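Local structure of putative alkaline phosphatase (Pseudomonas fluorescens, 4F1V) at residues Ala8-Ala13 and Asn332-Leu337; Asn324-Ile329 and Ala340-Val345; Phe212-Pro215 and Gly219-Asp222. The protein binds phosphate with high affinity in a venus-flytrap cleft and probably serves as the solute-binding component of the PstSACB phosphate importer. All blocks are in the same frame, centred on the assembly; numbering follows the deposited sequence.

Contact 1 of 3, residues Ala8-Ala13 and Asn332-Leu337; sequences ATLPQA and NAFVPL. With PI (hydrogenphosphate ion), chain B.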
loop_
_atom_site.group_PDB
_atom_site.type_symbol
_atom_site.label_atom_id
_atom_site.label_comp_id
_atom_site.label_asym_id
_atom_site.label_seq_id
_atom_site.Cartn_x
_atom_site.Cartn_y
_atom_site.Cartn_z
ATOM N N ALA A 8 4.275 -2.707 -6.248
ATOM C CA ALA A 8 3.514 -3.221 -5.122
ATOM C C ALA A 8 2.697 -4.463 -5.478
ATOM O O ALA A 8 1.905 -4.447 -6.433
ATOM C CB ALA A 8 2.568 -2.126 -4.642
ATOM N N THR A 9 2.820 -5.501 -4.638
ATOM C CA THR A 9 1.962 -6.661 -4.737
ATOM C C THR A 9 0.616 -6.491 -4.018
ATOM O O THR A 9 -0.359 -7.148 -4.404
ATOM C CB THR A 9 2.657 -7.976 -4.260
ATOM O OG1 THR A 9 2.828 -7.971 -2.820
ATOM C CG2 THR A 9 3.946 -8.216 -4.982
ATOM N N LEU A 10 0.529 -5.612 -3.012
ATOM C CA LEU A 10 -0.716 -5.491 -2.242
ATOM C C LEU A 10 -1.923 -5.317 -3.178
ATOM O O LEU A 10 -2.955 -5.992 -2.942
ATOM C CB LEU A 10 -0.557 -4.428 -1.158
ATOM C CG LEU A 10 -1.819 -3.949 -0.417
ATOM C CD1 LEU A 10 -1.502 -3.521 0.984
ATOM C CD2 LEU A 10 -2.526 -2.805 -1.181
ATOM N N PRO A 11 -1.855 -4.452 -4.191
ATOM C CA PRO A 11 -2.995 -4.196 -5.105
ATOM C C PRO A 11 -2.839 -4.847 -6.486
ATOM O O PRO A 11 -3.516 -4.477 -7.424
ATOM C CB PRO A 11 -2.995 -2.681 -5.270
ATOM C CG PRO A 11 -1.514 -2.388 -5.346
ATOM C CD PRO A 11 -0.825 -3.415 -4.434
ATOM N N GLN A 12 -1.928 -5.817 -6.621
ATOM C CA GLN A 12 -1.667 -6.293 -7.998
ATOM C C GLN A 12 -2.906 -6.937 -8.625
ATOM O O GLN A 12 -3.067 -6.803 -9.838
ATOM C CB GLN A 12 -0.478 -7.274 -8.073
ATOM C CG GLN A 12 -0.826 -8.632 -7.431
ATOM C CD GLN A 12 0.325 -9.571 -7.375
ATOM O OE1 GLN A 12 1.486 -9.156 -7.197
ATOM N NE2 GLN A 12 0.056 -10.845 -7.575
ATOM N N ALA A 13 -3.796 -7.573 -7.839
ATOM C CA ALA A 13 -4.982 -8.177 -8.457
ATOM C C ALA A 13 -5.944 -7.119 -8.963
ATOM O O ALA A 13 -6.686 -7.379 -9.948
ATOM C CB ALA A 13 -5.678 -9.131 -7.466
ATOM N N ASN A 332 -11.678 -6.066 -5.037
ATOM C CA ASN A 332 -10.398 -6.520 -4.573
ATOM C C ASN A 332 -10.063 -6.021 -3.134
ATOM O O ASN A 332 -8.907 -6.007 -2.711
ATOM C CB ASN A 332 -9.261 -6.135 -5.561
ATOM C CG ASN A 332 -9.435 -6.898 -6.865
ATOM O OD1 ASN A 332 -9.022 -8.022 -6.965
ATOM N ND2 ASN A 332 -10.102 -6.271 -7.865
ATOM N N ALA A 333 -11.136 -5.712 -2.364
ATOM C CA ALA A 333 -11.089 -5.429 -0.951
ATOM C C ALA A 333 -10.507 -4.056 -0.588
ATOM O O ALA A 333 -10.081 -3.827 0.508
ATOM C CB ALA A 333 -10.355 -6.521 -0.140
ATOM N N PHE A 334 -10.630 -3.109 -1.558
ATOM C CA PHE A 334 -10.107 -1.758 -1.376
ATOM C C PHE A 334 -11.242 -0.722 -1.344
ATOM O O PHE A 334 -12.399 -0.993 -1.662
ATOM C CB PHE A 334 -9.056 -1.442 -2.481
ATOM C CG PHE A 334 -7.929 -2.442 -2.530
ATOM C CD1 PHE A 334 -7.152 -2.698 -1.405
ATOM C CD2 PHE A 334 -7.625 -3.087 -3.716
ATOM C CE1 PHE A 334 -6.109 -3.634 -1.453
ATOM C CE2 PHE A 334 -6.603 -4.000 -3.769
ATOM C CZ PHE A 334 -5.859 -4.263 -2.637
ATOM N N VAL A 335 -10.805 0.504 -0.979
ATOM C CA VAL A 335 -11.740 1.626 -0.820
ATOM C C VAL A 335 -11.534 2.644 -1.942
ATOM O O VAL A 335 -10.436 3.221 -2.069
ATOM C CB VAL A 335 -11.536 2.313 0.556
ATOM C CG1 VAL A 335 -12.501 3.464 0.722
ATOM C CG2 VAL A 335 -11.708 1.338 1.710
ATOM N N PRO A 336 -12.562 2.918 -2.733
ATOM C CA PRO A 336 -12.481 3.995 -3.746
ATOM C C PRO A 336 -12.213 5.349 -3.105
ATOM O O PRO A 336 -12.538 5.619 -1.928
ATOM C CB PRO A 336 -13.869 3.975 -4.383
ATOM C CG PRO A 336 -14.333 2.559 -4.177
ATOM C CD PRO A 336 -13.862 2.162 -2.817
ATOM N N LEU A 337 -11.573 6.222 -3.873
ATOM C CA LEU A 337 -11.394 7.578 -3.425
ATOM C C LEU A 337 -12.702 8.349 -3.528
ATOM O O LEU A 337 -13.497 8.169 -4.480
ATOM C CB LEU A 337 -10.355 8.334 -4.273
ATOM C CG LEU A 337 -8.949 7.661 -4.256
ATOM C CD1 LEU A 337 -7.968 8.497 -5.049
ATOM C CD2 LEU A 337 -8.426 7.379 -2.860
HETATM P P PI B . 4.058 -4.566 -1.396
HETATM O O1 PI B . 5.131 -3.492 -1.575
HETATM O O2 PI B . 4.328 -5.776 -2.293
HETATM O O3 PI B . 3.954 -4.974 0.079
HETATM O O4 PI B . 2.694 -3.972 -1.845
#

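Contact 2 of 3, residues Asn324-Ile329 and Ala340-Val345; sequences NNDAAI and AWKATV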
loop_
_atom_site.group_PDB
_atom_site.type_symbol
_atom_site.label_atom_id
_atom_site.label_comp_id
_atom_site.label_asym_id
_atom_site.label_seq_id
_atom_site.Cartn_x
_atom_site.Cartn_y
_atom_site.Cartn_z
ATOM N N ASN A 324 -15.541 4.476 -14.420
ATOM C CA ASN A 324 -14.323 4.434 -13.673
ATOM C C ASN A 324 -14.025 2.986 -13.169
ATOM O O ASN A 324 -14.663 2.023 -13.582
ATOM C CB ASN A 324 -14.331 5.514 -12.551
ATOM C CG ASN A 324 -15.391 5.223 -11.494
ATOM O OD1 ASN A 324 -15.619 4.087 -11.077
ATOM N ND2 ASN A 324 -16.016 6.318 -10.983
ATOM N N ASN A 325 -13.020 2.863 -12.297
ATOM C CA ASN A 325 -12.608 1.548 -11.820
ATOM C C ASN A 325 -13.139 1.215 -10.416
ATOM O O ASN A 325 -12.688 0.236 -9.801
ATOM C CB ASN A 325 -11.097 1.451 -11.823
ATOM C CG ASN A 325 -10.498 1.340 -13.211
ATOM O OD1 ASN A 325 -11.107 0.709 -14.118
ATOM N ND2 ASN A 325 -9.315 1.902 -13.459
ATOM N N ASP A 326 -14.106 1.986 -9.888
ATOM C CA ASP A 326 -14.487 1.820 -8.506
ATOM C C ASP A 326 -15.083 0.458 -8.195
ATOM O O ASP A 326 -14.845 -0.081 -7.093
ATOM C CB ASP A 326 -15.389 2.928 -8.037
ATOM C CG ASP A 326 -14.688 4.270 -7.887
ATOM O OD1 ASP A 326 -13.469 4.372 -8.102
ATOM O OD2 ASP A 326 -15.414 5.250 -7.483
ATOM N N ALA A 327 -15.897 -0.124 -9.095
ATOM C CA ALA A 327 -16.439 -1.446 -8.800
ATOM C C ALA A 327 -15.303 -2.483 -8.633
ATOM O O ALA A 327 -15.309 -3.275 -7.669
ATOM C CB ALA A 327 -17.437 -1.902 -9.850
ATOM N N ALA A 328 -14.316 -2.447 -9.539
ATOM C CA ALA A 328 -13.163 -3.353 -9.434
ATOM C C ALA A 328 -12.364 -3.095 -8.162
ATOM O O ALA A 328 -11.850 -4.035 -7.547
ATOM C CB ALA A 328 -12.264 -3.201 -10.654
ATOM N N ILE A 329 -12.230 -1.828 -7.774
ATOM C CA ILE A 329 -11.569 -1.474 -6.518
ATOM C C ILE A 329 -12.231 -2.216 -5.362
ATOM O O ILE A 329 -11.558 -2.872 -4.542
ATOM C CB ILE A 329 -11.530 0.044 -6.377
ATOM C CG1 ILE A 329 -10.569 0.670 -7.398
ATOM C CG2 ILE A 329 -11.160 0.439 -4.952
ATOM C CD1 ILE A 329 -10.680 2.162 -7.577
ATOM N N ALA A 340 -14.575 14.081 -4.412
ATOM C CA ALA A 340 -13.758 15.301 -4.336
ATOM C C ALA A 340 -12.244 15.026 -4.463
ATOM O O ALA A 340 -11.495 15.881 -5.001
ATOM C CB ALA A 340 -14.079 16.094 -3.043
ATOM N N TRP A 341 -11.785 13.881 -3.970
ATOM C CA TRP A 341 -10.387 13.452 -4.198
ATOM C C TRP A 341 -10.116 13.251 -5.685
ATOM O O TRP A 341 -9.116 13.707 -6.225
ATOM C CB TRP A 341 -10.089 12.173 -3.384
ATOM C CG TRP A 341 -9.272 12.419 -2.143
ATOM C CD1 TRP A 341 -9.715 12.548 -0.858
ATOM C CD2 TRP A 341 -7.842 12.486 -2.110
ATOM N NE1 TRP A 341 -8.641 12.732 -0.027
ATOM C CE2 TRP A 341 -7.462 12.670 -0.755
ATOM C CE3 TRP A 341 -6.815 12.417 -3.092
ATOM C CZ2 TRP A 341 -6.152 12.767 -0.350
ATOM C CZ3 TRP A 341 -5.496 12.541 -2.692
ATOM C CH2 TRP A 341 -5.166 12.698 -1.322
ATOM N N LYS A 342 -11.043 12.536 -6.361
ATOM C CA LYS A 342 -10.861 12.322 -7.810
ATOM C C LYS A 342 -10.755 13.664 -8.526
ATOM O O LYS A 342 -9.933 13.867 -9.434
ATOM C CB LYS A 342 -11.947 11.476 -8.390
ATOM C CG LYS A 342 -12.077 10.050 -7.945
ATOM C CD LYS A 342 -13.044 9.269 -8.808
ATOM C CE LYS A 342 -13.263 7.825 -8.509
ATOM N NZ LYS A 342 -14.015 7.595 -7.220
ATOM N N ALA A 343 -11.649 14.618 -8.164
ATOM C CA ALA A 343 -11.642 15.911 -8.843
ATOM C C ALA A 343 -10.341 16.665 -8.656
ATOM O O ALA A 343 -9.865 17.332 -9.583
ATOM C CB ALA A 343 -12.834 16.736 -8.369
ATOM N N THR A 344 -9.764 16.549 -7.467
ATOM C CA THR A 344 -8.464 17.193 -7.173
ATOM C C THR A 344 -7.380 16.578 -8.004
ATOM O O THR A 344 -6.507 17.294 -8.584
ATOM C CB THR A 344 -8.210 17.129 -5.674
ATOM O OG1 THR A 344 -9.220 17.796 -4.941
ATOM C CG2 THR A 344 -6.889 17.755 -5.296
ATOM N N VAL A 345 -7.299 15.255 -8.087
ATOM C CA VAL A 345 -6.319 14.596 -8.960
ATOM C C VAL A 345 -6.488 15.077 -10.408
ATOM O O VAL A 345 -5.480 15.395 -11.078
ATOM C CB VAL A 345 -6.453 13.059 -8.821
ATOM C CG1 VAL A 345 -5.539 12.371 -9.837
ATOM C CG2 VAL A 345 -6.086 12.619 -7.388
HETATM O O HOH W 1 -11.445 5.698 -6.636
#

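Contact 3 of 3, residues Phe212-Pro215 and Gly219-Asp222; sequences FAAP and GLDD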
loop_
_atom_site.group_PDB
_atom_site.type_symbol
_atom_site.label_atom_id
_atom_site.label_comp_id
_atom_site.label_asym_id
_atom_site.label_seq_id
_atom_site.Cartn_x
_atom_site.Cartn_y
_atom_site.Cartn_z
ATOM N N PHE A 212 -5.208 -10.517 -0.518
ATOM C CA PHE A 212 -4.569 -11.780 -0.327
ATOM C C PHE A 212 -4.842 -12.445 1.060
ATOM O O PHE A 212 -4.593 -13.651 1.234
ATOM C CB PHE A 212 -3.065 -11.675 -0.573
ATOM C CG PHE A 212 -2.745 -11.393 -2.053
ATOM C CD1 PHE A 212 -2.997 -12.354 -3.044
ATOM C CD2 PHE A 212 -2.321 -10.141 -2.451
ATOM C CE1 PHE A 212 -2.749 -12.082 -4.381
ATOM C CE2 PHE A 212 -2.022 -9.908 -3.795
ATOM C CZ PHE A 212 -2.280 -10.868 -4.772
ATOM N N ALA A 213 -5.345 -11.683 2.033
ATOM C CA ALA A 213 -5.569 -12.244 3.365
ATOM C C ALA A 213 -6.673 -13.279 3.430
ATOM O O ALA A 213 -6.691 -14.055 4.383
ATOM C CB ALA A 213 -5.820 -11.142 4.376
ATOM N N ALA A 214 -7.589 -13.258 2.455
ATOM C CA ALA A 214 -8.646 -14.254 2.410
ATOM C C ALA A 214 -8.950 -14.553 0.965
ATOM O O ALA A 214 -8.977 -13.642 0.131
ATOM C CB ALA A 214 -9.944 -13.784 3.109
ATOM N N PRO A 215 -9.298 -15.806 0.639
ATOM C CA PRO A 215 -9.632 -16.128 -0.752
ATOM C C PRO A 215 -10.906 -15.468 -1.290
ATOM O O PRO A 215 -11.095 -15.369 -2.512
ATOM C CB PRO A 215 -9.786 -17.657 -0.742
ATOM C CG PRO A 215 -9.088 -18.120 0.405
ATOM C CD PRO A 215 -9.149 -17.044 1.457
ATOM N N GLY A 219 -14.392 -13.922 3.683
ATOM C CA GLY A 219 -13.416 -14.467 4.530
ATOM C C GLY A 219 -12.677 -13.512 5.451
ATOM O O GLY A 219 -12.131 -13.898 6.489
ATOM N N LEU A 220 -12.668 -12.245 5.100
ATOM C CA LEU A 220 -12.113 -11.234 6.010
ATOM C C LEU A 220 -12.882 -11.147 7.318
ATOM O O LEU A 220 -12.334 -10.672 8.325
ATOM C CB LEU A 220 -12.048 -9.842 5.331
ATOM C CG LEU A 220 -11.082 -9.761 4.115
ATOM C CD1 LEU A 220 -11.156 -8.392 3.472
ATOM C CD2 LEU A 220 -9.667 -10.080 4.490
ATOM N N ASP A 221 -14.142 -11.549 7.337
ATOM C CA ASP A 221 -14.996 -11.550 8.521
ATOM C C ASP A 221 -14.942 -12.848 9.302
ATOM O O ASP A 221 -15.593 -12.966 10.357
ATOM C CB ASP A 221 -16.438 -11.292 8.155
ATOM C CG ASP A 221 -16.654 -9.890 7.619
ATOM O OD1 ASP A 221 -16.144 -8.907 8.188
ATOM O OD2 ASP A 221 -17.374 -9.791 6.587
ATOM N N ASP A 222 -14.162 -13.822 8.846
ATOM C CA ASP A 222 -14.021 -15.112 9.560
ATOM C C ASP A 222 -12.884 -15.025 10.560
ATOM O O ASP A 222 -11.710 -15.129 10.177
ATOM C CB ASP A 222 -13.792 -16.218 8.556
ATOM C CG ASP A 222 -13.716 -17.606 9.202
ATOM O OD1 ASP A 222 -13.680 -17.681 10.446
ATOM O OD2 ASP A 222 -13.754 -18.585 8.449
#

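Contact 1 of 3, residues Ala8-Ala13 and Asn332-Leu337
The Phe334 ring meets the Leu10-Pro11 turn with its outer end. At its edge, in the ring plane, lies Leu10 O, 3.4 Å from CZ, so the weakly positive C-H rim faces a carbonyl oxygen that also accepts a hydrogen bond from Ser209 OG. One face carries Asn332 O of its own segment, 3.2 Å above the plane and displaced toward the rim. Pro11 approaches obliquely, its CA 3.8 Å from Phe334 CZ. Leu10 completes the apolar seat: with CG anti to the backbone N (chi1 168°), its CD2 reaches Phe334 CE1 at 3.7 Å. Farther along, the Ala13 methyl touches Asn332 OD1, while Asn332 ND2 is bound to Ala328 O. Were Phe334 an alanine, the Leu10 methyl and the Pro11 ring would probably lose the surface they rest on, and the turn would be less firmly backed.

That turn, type I from Thr9 to Gln12, holds the hydrogenphosphate. Thr9 grips O2 twice, through its N at 2.8 Å and its OG1 at 2.7 Å; chi1 of 71° turns the hydroxyl to the same oxygen as the amide, and the hydroxyl is also hydrogen-bonded to Ser191 OG. Leu10 N donates to O4 at 3.0 Å, nearly straight at 165°. Ser33, Arg142, Ser146, Gly147 and Thr148 supply further bonds. No hydrogen bond joins the two segments: the turn spends uncharged N-H and O-H donors on the anion, while it meets Phe334 through van der Waals contact and a C-H edge set against Leu10 O.

Contact 2 of 3, residues Asn324-Ile329 and Ala340-Val345
Charge pairing between Asp326 and Lys342 carries this contact. The side chains reach toward each other from the two helices, and Lys342 NZ donates to Asp326 OD2 at 2.7 Å on its syn lone pair, the one facing OD1. Lys342 runs extended through chi2 and chi3 and bends only at its end (chi4 70°), which turns the ammonium onto OD2. NZ has a second protein acceptor in Leu337 O. One water donates to Asp326 OD1 at 2.8 Å and accepts a weak bond from Lys342 NZ, bridging the pair.

Among the remaining hydrogen bonds, Asn324 OD1 takes the Asp326 amide at 2.8 Å. This Asx turn sets the chain just ahead of the helix; the donor is tilted 35° from the carbonyl plane. In the other helix, Ala340 O receives Thr344 N and Thr344 OG1 from opposite faces of its plane.

Van der Waals contact is slight: the Asn324 side chain lies nearly perpendicular to that of Lys342, with ND2, bound to Gly320 O, 4.0 Å from Lys342 CE. Asp326 also packs on Pro336.

Asp326 opens helix 326-331, where backbone N-H groups of the helix start would probably favour its negative charge. A salt bridge thus ties the start of this helix to helix 339-349, two consecutive helices joined by a loop, with Ile329 and Trp341 packing on strand 85-94 of the five-stranded sheet.

Contact 3 of 3, residues Phe212-Pro215 and Gly219-Asp222
In the periplasmic-binding-protein (venus-flytrap) fold of this chain, the loop after strand 204-205 of the four-stranded sheet folds on itself, Ala213 and Ala214 packing against Gly219 and Leu220, before it leads to strand 228-229. The chain doubles back between the two segments and then makes a tight turn: Asp222 N donates to Gly219 O at 3.1 Å, and Leu220 and Asp221 have the backbone angles of a type I beta turn. The Ala213 side chain is about 12 Å from the bound hydrogenphosphate.

The join is apolar, and no hydrogen bond passes between the two segments. Ala214, in an extended backbone conformation, directs its methyl onto the flat face of the Gly219-Leu220 peptide: CB lies 3.6 Å from Gly219 C and 3.7 Å from Leu220 N. Such close seating depends on position 219 having no side chain, since a CB built there would lie only 2.9 Å from Ala214 CB, a clash. Gly219 N is held in turn by Thr216 OG1, within the bend that links the segments.

Polar anchors hold the far end of the turn, where Asp221 OD1 bonds Ser241 OG and Asp222 OD1 bonds Thr224 OG1. Ala213 also touches Met208, Ala96 and Pro98; the last two lie in the connection from strand 85-94 to strand 99-100, which passes from the five-stranded sheet to the four-stranded one.

Leu220 finishes the packing. Its CG stands anti to its own carbonyl carbon (chi1 -64°), which carries the branch back toward the alanines, and a single methyl, CD2, rests against both of them, 4.0 Å from Ala213 CB and 4.0 Å from Ala214 CB.

How the contacts relate
Contact 1 lies between the other two, its centre about 13 Å from that of contact 2 and about 14 Å from that of contact 3; contacts 2 and 3 are about 24 Å apart between centres and do not touch. Along the chain, contact 3 is nested inside the long loop closed by contact 1, whereas the segments of contacts 1 and 2 alternate. Helix 326-331 runs from contact 2 into 332-337, and both contacts lean on strand 85-94. Toward contact 3, Phe212 packs on Thr9 and Gln12, and Leu220 meets Ala333. Contact 1, carrying part of the phosphate site, thus connects the chain's last two helices, 326-331 and 339-349, beside the five-stranded sheet, with the loop following strand 204-205.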